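Local coordinates for FMN-binding protein (Syntrophomonas wolfei subsp. wolfei, PDB 3IN6) that binds flavin mononucleotide in sites formed between the two copies of the chain, though its reaction is not established, at residues 96-107 against 131-142. Residues are numbered along the deposited sequence; the frame is centred on the assembly and turned at random.
Sequences IRVYVELSADLQ and NCLVFKIVKILP. With FMN (flavin mononucleotide), chain E.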
ATOM      1  N   ILE A  96      -9.703   0.106   5.581  1.00 20.25           N
ATOM      2  CA  ILE A  96     -10.180  -1.139   4.976  1.00 16.47           C
ATOM      3  C   ILE A  96      -9.192  -1.571   3.915  1.00 19.39           C
ATOM      4  O   ILE A  96      -8.407  -0.743   3.406  1.00 21.09           O
ATOM      5  CB  ILE A  96     -11.561  -0.903   4.308  1.00 17.31           C
ATOM      6  CG1 ILE A  96     -12.292  -2.216   3.959  1.00 19.44           C
ATOM      7  CG2 ILE A  96     -11.407   0.024   3.059  1.00 10.00           C
ATOM      8  CD1 ILE A  96     -12.811  -3.025   5.161  1.00 15.60           C
ATOM      9  N   ARG A  97      -9.219  -2.862   3.587  1.00 18.45           N
ATOM     10  CA  ARG A  97      -8.421  -3.405   2.507  1.00 16.93           C
ATOM     11  C   ARG A  97      -9.365  -4.082   1.563  1.00 17.47           C
ATOM     12  O   ARG A  97     -10.136  -4.954   1.979  1.00 18.05           O
ATOM     13  CB  ARG A  97      -7.396  -4.409   3.001  1.00 17.50           C
ATOM     14  CG  ARG A  97      -6.221  -3.788   3.688  1.00 19.68           C
ATOM     15  CD  ARG A  97      -5.243  -4.843   4.196  1.00 23.07           C
ATOM     16  NE  ARG A  97      -5.812  -5.723   5.212  1.00 25.53           N
ATOM     17  CZ  ARG A  97      -5.137  -6.701   5.815  1.00 24.50           C
ATOM     18  NH1 ARG A  97      -3.862  -6.936   5.522  1.00 21.57           N
ATOM     19  NH2 ARG A  97      -5.738  -7.454   6.723  1.00 26.78           N
ATOM     20  N   VAL A  98      -9.322  -3.673   0.295  1.00 16.73           N
ATOM     21  CA  VAL A  98     -10.161  -4.266  -0.720  1.00 19.32           C
ATOM     22  C   VAL A  98      -9.287  -4.881  -1.819  1.00 18.72           C
ATOM     23  O   VAL A  98      -8.614  -4.159  -2.565  1.00 20.31           O
ATOM     24  CB  VAL A  98     -11.098  -3.219  -1.345  1.00 21.82           C
ATOM     25  CG1 VAL A  98     -12.052  -3.884  -2.284  1.00 12.75           C
ATOM     26  CG2 VAL A  98     -11.873  -2.412  -0.262  1.00 12.54           C
ATOM     27  N   TYR A  99      -9.334  -6.211  -1.937  1.00 21.77           N
ATOM     28  CA  TYR A  99      -8.560  -6.963  -2.923  1.00 19.30           C
ATOM     29  C   TYR A  99      -9.317  -7.106  -4.219  1.00 21.95           C
ATOM     30  O   TYR A  99     -10.482  -7.510  -4.230  1.00 22.71           O
ATOM     31  CB  TYR A  99      -8.201  -8.342  -2.376  1.00 22.98           C
ATOM     32  CG  TYR A  99      -7.384  -8.272  -1.117  1.00 22.27           C
ATOM     33  CD1 TYR A  99      -7.983  -8.020   0.101  1.00 13.94           C
ATOM     34  CD2 TYR A  99      -6.015  -8.478  -1.137  1.00 26.85           C
ATOM     35  CE1 TYR A  99      -7.267  -7.966   1.248  1.00 18.70           C
ATOM     36  CE2 TYR A  99      -5.277  -8.399   0.025  1.00 21.42           C
ATOM     37  CZ  TYR A  99      -5.912  -8.162   1.213  1.00 19.55           C
ATOM     38  OH  TYR A  99      -5.208  -8.082   2.387  1.00 21.35           O
ATOM     39  N   VAL A 100      -8.623  -6.848  -5.327  1.00 22.21           N
ATOM     40  CA  VAL A 100      -9.265  -6.756  -6.609  1.00 22.13           C
ATOM     41  C   VAL A 100      -8.537  -7.461  -7.764  1.00 20.03           C
ATOM     42  O   VAL A 100      -7.367  -7.803  -7.683  1.00 21.31           O
ATOM     43  CB  VAL A 100      -9.397  -5.264  -7.010  1.00 19.07           C
ATOM     44  CG1 VAL A 100     -10.313  -4.477  -6.036  1.00 21.66           C
ATOM     45  CG2 VAL A 100      -7.996  -4.602  -7.086  1.00 21.46           C
ATOM     46  N   GLU A 101      -9.268  -7.629  -8.846  1.00 19.51           N
ATOM     47  CA  GLU A 101      -8.718  -8.130 -10.102  1.00 22.41           C
ATOM     48  C   GLU A 101      -9.259  -7.252 -11.216  1.00 20.72           C
ATOM     49  O   GLU A 101     -10.447  -6.959 -11.236  1.00 22.91           O
ATOM     50  CB  GLU A 101      -9.111  -9.572 -10.352  1.00 21.69           C
ATOM     51  CG  GLU A 101      -8.515 -10.518  -9.356  1.00 32.05           C
ATOM     52  CD  GLU A 101      -8.836 -11.983  -9.667  1.00 42.07           C
ATOM     53  OE1 GLU A 101      -9.630 -12.251 -10.604  1.00 40.96           O
ATOM     54  OE2 GLU A 101      -8.284 -12.858  -8.960  1.00 47.10           O
ATOM     55  N   LEU A 102      -8.397  -6.840 -12.145  1.00 21.78           N
ATOM     56  CA  LEU A 102      -8.836  -5.999 -13.255  1.00 21.84           C
ATOM     57  C   LEU A 102      -9.775  -6.752 -14.183  1.00 22.60           C
ATOM     58  O   LEU A 102      -9.424  -7.788 -14.702  1.00 22.73           O
ATOM     59  CB  LEU A 102      -7.647  -5.498 -14.058  1.00 21.63           C
ATOM     60  CG  LEU A 102      -7.952  -4.440 -15.129  1.00 21.44           C
ATOM     61  CD1 LEU A 102      -8.435  -3.127 -14.491  1.00 14.09           C
ATOM     62  CD2 LEU A 102      -6.709  -4.213 -15.948  1.00 20.45           C
ATOM     63  N   SER A 103     -10.965  -6.213 -14.402  1.00 24.98           N
ATOM     64  CA  SER A 103     -11.942  -6.818 -15.294  1.00 27.30           C
ATOM     65  C   SER A 103     -11.968  -6.160 -16.653  1.00 26.65           C
ATOM     66  O   SER A 103     -12.143  -6.834 -17.665  1.00 26.23           O
ATOM     67  CB  SER A 103     -13.342  -6.707 -14.718  1.00 26.28           C
ATOM     68  OG  SER A 103     -13.428  -7.452 -13.534  1.00 41.85           O
ATOM     69  N   ALA A 104     -11.829  -4.842 -16.669  1.00 26.03           N
ATOM     70  CA  ALA A 104     -11.920  -4.091 -17.909  1.00 25.13           C
ATOM     71  C   ALA A 104     -11.108  -2.809 -17.861  1.00 24.91           C
ATOM     72  O   ALA A 104     -10.879  -2.250 -16.803  1.00 27.70           O
ATOM     73  CB  ALA A 104     -13.381  -3.778 -18.209  1.00 23.09           C
ATOM     74  N   ASP A 105     -10.654  -2.398 -19.037  1.00 26.70           N
ATOM     75  CA  ASP A 105      -9.892  -1.186 -19.269  1.00 27.84           C
ATOM     76  C   ASP A 105     -10.659  -0.506 -20.404  1.00 28.38           C
ATOM     77  O   ASP A 105     -10.524  -0.891 -21.572  1.00 28.83           O
ATOM     78  CB  ASP A 105      -8.480  -1.572 -19.695  1.00 29.04           C
ATOM     79  CG  ASP A 105      -7.622  -0.389 -20.062  1.00 29.57           C
ATOM     80  OD1 ASP A 105      -8.098   0.766 -20.018  1.00 33.10           O
ATOM     81  OD2 ASP A 105      -6.446  -0.632 -20.387  1.00 36.12           O
ATOM     82  N   LEU A 106     -11.471   0.492 -20.071  1.00 28.14           N
ATOM     83  CA  LEU A 106     -12.365   1.083 -21.062  1.00 28.17           C
ATOM     84  C   LEU A 106     -12.185   2.584 -21.328  1.00 28.00           C
ATOM     85  O   LEU A 106     -11.748   3.341 -20.454  1.00 27.08           O
ATOM     86  CB  LEU A 106     -13.802   0.793 -20.624  1.00 28.19           C
ATOM     87  CG  LEU A 106     -14.118  -0.686 -20.374  1.00 28.32           C
ATOM     88  CD1 LEU A 106     -15.439  -0.840 -19.664  1.00 24.90           C
ATOM     89  CD2 LEU A 106     -14.112  -1.475 -21.693  1.00 28.43           C
ATOM     90  N   GLN A 107     -12.530   2.986 -22.554  1.00 28.75           N
ATOM     91  CA  GLN A 107     -12.465   4.384 -23.003  1.00 30.45           C
ATOM     92  C   GLN A 107     -13.849   4.995 -23.238  1.00 29.97           C
ATOM     93  O   GLN A 107     -13.953   6.167 -23.552  1.00 30.15           O
ATOM     94  CB  GLN A 107     -11.612   4.520 -24.278  1.00 31.36           C
ATOM     95  CG  GLN A 107     -10.104   4.556 -24.039  1.00 35.09           C
ATOM     96  CD  GLN A 107      -9.578   3.284 -23.424  1.00 42.51           C
ATOM     97  OE1 GLN A 107      -9.979   2.191 -23.812  1.00 49.11           O
ATOM     98  NE2 GLN A 107      -8.667   3.415 -22.460  1.00 47.40           N
ATOM     99  N   ASN A 131      -8.019   6.137 -19.122  1.00 35.71           N
ATOM    100  CA  ASN A 131      -8.724   4.875 -19.015  1.00 35.50           C
ATOM    101  C   ASN A 131      -9.693   4.894 -17.846  1.00 34.65           C
ATOM    102  O   ASN A 131      -9.477   5.591 -16.844  1.00 36.02           O
ATOM    103  CB  ASN A 131      -7.774   3.684 -18.706  1.00 35.49           C
ATOM    104  CG  ASN A 131      -6.469   3.697 -19.499  1.00 37.81           C
ATOM    105  OD1 ASN A 131      -5.538   4.428 -19.163  1.00 31.83           O
ATOM    106  ND2 ASN A 131      -6.369   2.821 -20.499  1.00 33.30           N
ATOM    107  N   CYS A 132     -10.755   4.112 -17.980  1.00 31.11           N
ATOM    108  CA  CYS A 132     -11.603   3.820 -16.855  1.00 28.90           C
ATOM    109  C   CYS A 132     -11.231   2.368 -16.543  1.00 27.07           C
ATOM    110  O   CYS A 132     -11.361   1.495 -17.405  1.00 26.24           O
ATOM    111  CB  CYS A 132     -13.082   3.940 -17.181  1.00 28.00           C
ATOM    112  SG  CYS A 132     -14.049   3.424 -15.755  1.00 32.66           S
ATOM    113  N   LEU A 133     -10.696   2.123 -15.352  1.00 24.09           N
ATOM    114  CA  LEU A 133     -10.335   0.781 -14.966  1.00 24.11           C
ATOM    115  C   LEU A 133     -11.499   0.191 -14.190  1.00 24.28           C
ATOM    116  O   LEU A 133     -12.005   0.815 -13.257  1.00 24.83           O
ATOM    117  CB  LEU A 133      -9.056   0.761 -14.121  1.00 23.51           C
ATOM    118  CG  LEU A 133      -7.810   1.343 -14.783  1.00 23.64           C
ATOM    119  CD1 LEU A 133      -6.668   1.293 -13.795  1.00 26.67           C
ATOM    120  CD2 LEU A 133      -7.473   0.615 -16.093  1.00 24.08           C
ATOM    121  N   VAL A 134     -11.929  -1.005 -14.581  1.00 23.37           N
ATOM    122  CA  VAL A 134     -13.042  -1.649 -13.909  1.00 21.98           C
ATOM    123  C   VAL A 134     -12.502  -2.832 -13.147  1.00 21.12           C
ATOM    124  O   VAL A 134     -11.896  -3.725 -13.749  1.00 20.96           O
ATOM    125  CB  VAL A 134     -14.127  -2.097 -14.914  1.00 23.06           C
ATOM    126  CG1 VAL A 134     -15.341  -2.642 -14.170  1.00 18.76           C
ATOM    127  CG2 VAL A 134     -14.524  -0.915 -15.837  1.00 19.26           C
ATOM    128  N   PHE A 135     -12.702  -2.840 -11.830  1.00 18.55           N
ATOM    129  CA  PHE A 135     -12.223  -3.946 -10.994  1.00 21.09           C
ATOM    130  C   PHE A 135     -13.328  -4.816 -10.426  1.00 20.25           C
ATOM    131  O   PHE A 135     -14.394  -4.338 -10.110  1.00 20.38           O
ATOM    132  CB  PHE A 135     -11.401  -3.451  -9.795  1.00 20.02           C
ATOM    133  CG  PHE A 135     -10.188  -2.643 -10.161  1.00 18.66           C
ATOM    134  CD1 PHE A 135      -8.962  -3.257 -10.349  1.00 19.53           C
ATOM    135  CD2 PHE A 135     -10.259  -1.248 -10.238  1.00 23.89           C
ATOM    136  CE1 PHE A 135      -7.817  -2.493 -10.661  1.00 20.29           C
ATOM    137  CE2 PHE A 135      -9.131  -0.484 -10.542  1.00 25.88           C
ATOM    138  CZ  PHE A 135      -7.901  -1.118 -10.760  1.00 24.37           C
ATOM    139  N   LYS A 136     -13.035  -6.107 -10.288  1.00 22.20           N
ATOM    140  CA  LYS A 136     -13.920  -7.041  -9.613  1.00 21.53           C
ATOM    141  C   LYS A 136     -13.360  -7.181  -8.223  1.00 21.20           C
ATOM    142  O   LYS A 136     -12.144  -7.384  -8.063  1.00 19.45           O
ATOM    143  CB  LYS A 136     -13.933  -8.411 -10.309  1.00 19.23           C
ATOM    144  CG  LYS A 136     -14.636  -9.513  -9.503  1.00 26.81           C
ATOM    145  CD  LYS A 136     -14.496 -10.884 -10.202  1.00 34.84           C
ATOM    146  CE  LYS A 136     -15.072 -12.018  -9.350  1.00 42.12           C
ATOM    147  NZ  LYS A 136     -14.889 -13.366  -9.988  1.00 47.21           N
ATOM    148  N   ILE A 137     -14.231  -7.065  -7.216  1.00 23.04           N
ATOM    149  CA  ILE A 137     -13.822  -7.198  -5.829  1.00 21.63           C
ATOM    150  C   ILE A 137     -13.755  -8.678  -5.520  1.00 22.38           C
ATOM    151  O   ILE A 137     -14.719  -9.405  -5.724  1.00 22.26           O
ATOM    152  CB  ILE A 137     -14.797  -6.557  -4.844  1.00 21.27           C
ATOM    153  CG1 ILE A 137     -14.873  -5.033  -5.039  1.00 21.59           C
ATOM    154  CG2 ILE A 137     -14.382  -6.914  -3.424  1.00 17.29           C
ATOM    155  CD1 ILE A 137     -15.912  -4.389  -4.226  1.00 23.22           C
ATOM    156  N   VAL A 138     -12.628  -9.101  -4.972  1.00 24.01           N
ATOM    157  CA  VAL A 138     -12.360 -10.509  -4.702  1.00 25.62           C
ATOM    158  C   VAL A 138     -12.400 -10.869  -3.209  1.00 26.67           C
ATOM    159  O   VAL A 138     -12.725 -12.006  -2.845  1.00 26.95           O
ATOM    160  CB  VAL A 138     -11.011 -10.875  -5.369  1.00 28.63           C
ATOM    161  CG1 VAL A 138     -10.282 -11.962  -4.633  1.00 35.88           C
ATOM    162  CG2 VAL A 138     -11.251 -11.241  -6.847  1.00 31.20           C
ATOM    163  N   LYS A 139     -12.069  -9.906  -2.352  1.00 23.87           N
ATOM    164  CA  LYS A 139     -12.046 -10.110  -0.909  1.00 23.24           C
ATOM    165  C   LYS A 139     -11.921  -8.739  -0.238  1.00 21.69           C
ATOM    166  O   LYS A 139     -11.324  -7.810  -0.823  1.00 18.77           O
ATOM    167  CB  LYS A 139     -10.848 -10.995  -0.537  1.00 25.69           C
ATOM    168  CG  LYS A 139     -10.676 -11.290   0.952  1.00 30.44           C
ATOM    169  CD  LYS A 139      -9.471 -12.196   1.219  1.00 35.62           C
ATOM    170  CE  LYS A 139      -8.134 -11.516   0.881  1.00 44.34           C
ATOM    171  NZ  LYS A 139      -6.936 -12.413   1.041  1.00 45.52           N
ATOM    172  N   ILE A 140     -12.482  -8.608   0.965  1.00 21.11           N
ATOM    173  CA  ILE A 140     -12.396  -7.373   1.764  1.00 20.95           C
ATOM    174  C   ILE A 140     -11.947  -7.747   3.180  1.00 22.98           C
ATOM    175  O   ILE A 140     -12.566  -8.585   3.821  1.00 24.48           O
ATOM    176  CB  ILE A 140     -13.736  -6.639   1.856  1.00 22.96           C
ATOM    177  CG1 ILE A 140     -14.223  -6.241   0.462  1.00 21.10           C
ATOM    178  CG2 ILE A 140     -13.627  -5.384   2.802  1.00 17.00           C
ATOM    179  CD1 ILE A 140     -15.608  -5.524   0.441  1.00 14.78           C
ATOM    180  N   LEU A 141     -10.862  -7.158   3.672  1.00 21.38           N
ATOM    181  CA  LEU A 141     -10.414  -7.485   5.010  1.00 21.51           C
ATOM    182  C   LEU A 141     -10.295  -6.212   5.815  1.00 21.34           C
ATOM    183  O   LEU A 141     -10.136  -5.136   5.250  1.00 21.72           O
ATOM    184  CB  LEU A 141      -9.079  -8.239   5.000  1.00 18.98           C
ATOM    185  CG  LEU A 141      -9.076  -9.675   4.435  1.00 26.30           C
ATOM    186  CD1 LEU A 141      -7.636 -10.184   4.297  1.00 18.17           C
ATOM    187  CD2 LEU A 141      -9.948 -10.646   5.295  1.00 18.40           C
ATOM    188  N   PRO A 142     -10.398  -6.323   7.143  1.00 23.35           N
ATOM    189  CA  PRO A 142     -10.181  -5.144   7.987  1.00 23.46           C
ATOM    190  C   PRO A 142      -8.700  -4.762   7.890  1.00 24.65           C
ATOM    191  O   PRO A 142      -7.902  -5.554   7.394  1.00 23.56           O
ATOM    192  CB  PRO A 142     -10.484  -5.653   9.402  1.00 23.96           C
ATOM    193  CG  PRO A 142     -11.183  -6.942   9.232  1.00 22.63           C
ATOM    194  CD  PRO A 142     -10.736  -7.516   7.932  1.00 22.89           C
TER
HETATM  195  N1  FMN E 148       2.653  -6.099  12.613  1.00 50.35           N
HETATM  196  C2  FMN E 148       3.971  -6.466  12.515  1.00 48.24           C
HETATM  197  O2  FMN E 148       4.255  -7.656  12.348  1.00 51.36           O
HETATM  198  N3  FMN E 148       4.961  -5.493  12.592  1.00 54.04           N
HETATM  199  C4  FMN E 148       4.624  -4.159  12.777  1.00 47.72           C
HETATM  200  O4  FMN E 148       5.502  -3.299  12.857  1.00 50.66           O
HETATM  201  C4A FMN E 148       3.290  -3.796  12.882  1.00 49.15           C
HETATM  202  N5  FMN E 148       2.943  -2.469  13.068  1.00 44.55           N
HETATM  203  C5A FMN E 148       1.614  -2.116  13.175  1.00 45.52           C
HETATM  204  C6  FMN E 148       1.300  -0.771  13.363  1.00 50.44           C
HETATM  205  C7  FMN E 148      -0.026  -0.373  13.472  1.00 50.83           C
HETATM  206  C7M FMN E 148      -0.339   1.084  13.673  1.00 51.93           C
HETATM  207  C8  FMN E 148      -1.043  -1.324  13.383  1.00 47.21           C
HETATM  208  C8M FMN E 148      -2.481  -0.899  13.491  1.00 47.67           C
HETATM  209  C9  FMN E 148      -0.731  -2.669  13.183  1.00 45.77           C
HETATM  210  C9A FMN E 148       0.607  -3.084  13.083  1.00 47.63           C
HETATM  211  N10 FMN E 148       0.960  -4.428  12.883  1.00 46.93           N
HETATM  212  C10 FMN E 148       2.297  -4.777  12.798  1.00 45.86           C
HETATM  213  C1' FMN E 148      -0.066  -5.536  12.800  1.00 51.72           C
HETATM  214  C2' FMN E 148      -0.353  -5.999  11.370  1.00 54.11           C
HETATM  215  O2' FMN E 148      -0.746  -4.908  10.578  1.00 43.20           O
HETATM  216  C3' FMN E 148      -1.439  -7.081  11.398  1.00 52.25           C
HETATM  217  O3' FMN E 148      -0.864  -8.249  11.958  1.00 50.63           O
HETATM  218  C4' FMN E 148      -2.049  -7.356  10.014  1.00 49.31           C
HETATM  219  O4' FMN E 148      -3.251  -8.089  10.113  1.00 54.48           O
HETATM  220  C5' FMN E 148      -1.103  -8.157   9.147  1.00 47.30           C
HETATM  221  O5' FMN E 148      -1.665  -8.329   7.876  1.00 42.57           O
HETATM  222  P   FMN E 148      -1.361  -9.639   6.986  1.00 43.14           P
HETATM  223  O1P FMN E 148       0.118  -9.711   6.694  1.00 43.18           O
HETATM  224  O2P FMN E 148      -2.129  -9.494   5.694  1.00 43.61           O
HETATM  225  O3P FMN E 148      -1.827 -10.903   7.697  1.00 47.16           O
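Residues 96-106, part of strand 92-106, run antiparallel to strand 131-141 in the central sheet and illustrate how a strand pair with two classic beta bulges can end at a ligand: Arg97, beside Leu141 and Pro142, reaches the FMN phosphate. In one bulge Ser103 N and Ala104 N both face Val134 O, which accepts from each; in the other Val138 and Lys139 face Tyr99 O, with Val138 N at 2.8 Å and Lys139 N bonding only weakly.

Arg97 grips Pro142 O side-on, NE and NH2 each 3.0 Å from that one oxygen, which is tilted out of the guanidinium plane. Its chain, bent at chi3 (-63°), leaves NH1 for FMN O2P at 3.1 Å; NH1 also bonds Ile46 O of the second subunit. Two carbonyls and a phosphate thus fix the rotation of the group. Over one face of the guanidinium stands the hydroxyl of Tyr99, itself hydrogen-bonded to Asn45 of the second subunit.

Lys139 runs alongside Tyr99 and, bent at chi3, lays CE over the ring in a CH-pi contact, while NZ, 4.3 Å from the ring centroid, makes a cation-pi interaction 7° off the normal. On the opposite side of the sheet, Leu102 CD1 sits over a face of Phe135, near its rim, and Val100 CG2 meets Phe135 CD1 obliquely; Phe82 adds an edge-to-face ring.

At the far end, Asp105 OD2 makes a salt bridge to Lys75 and is hydrogen-bonded to Tyr71, and Asn131 ND2 donates to the syn lone pair of Asp105 OD1 at 2.7 Å.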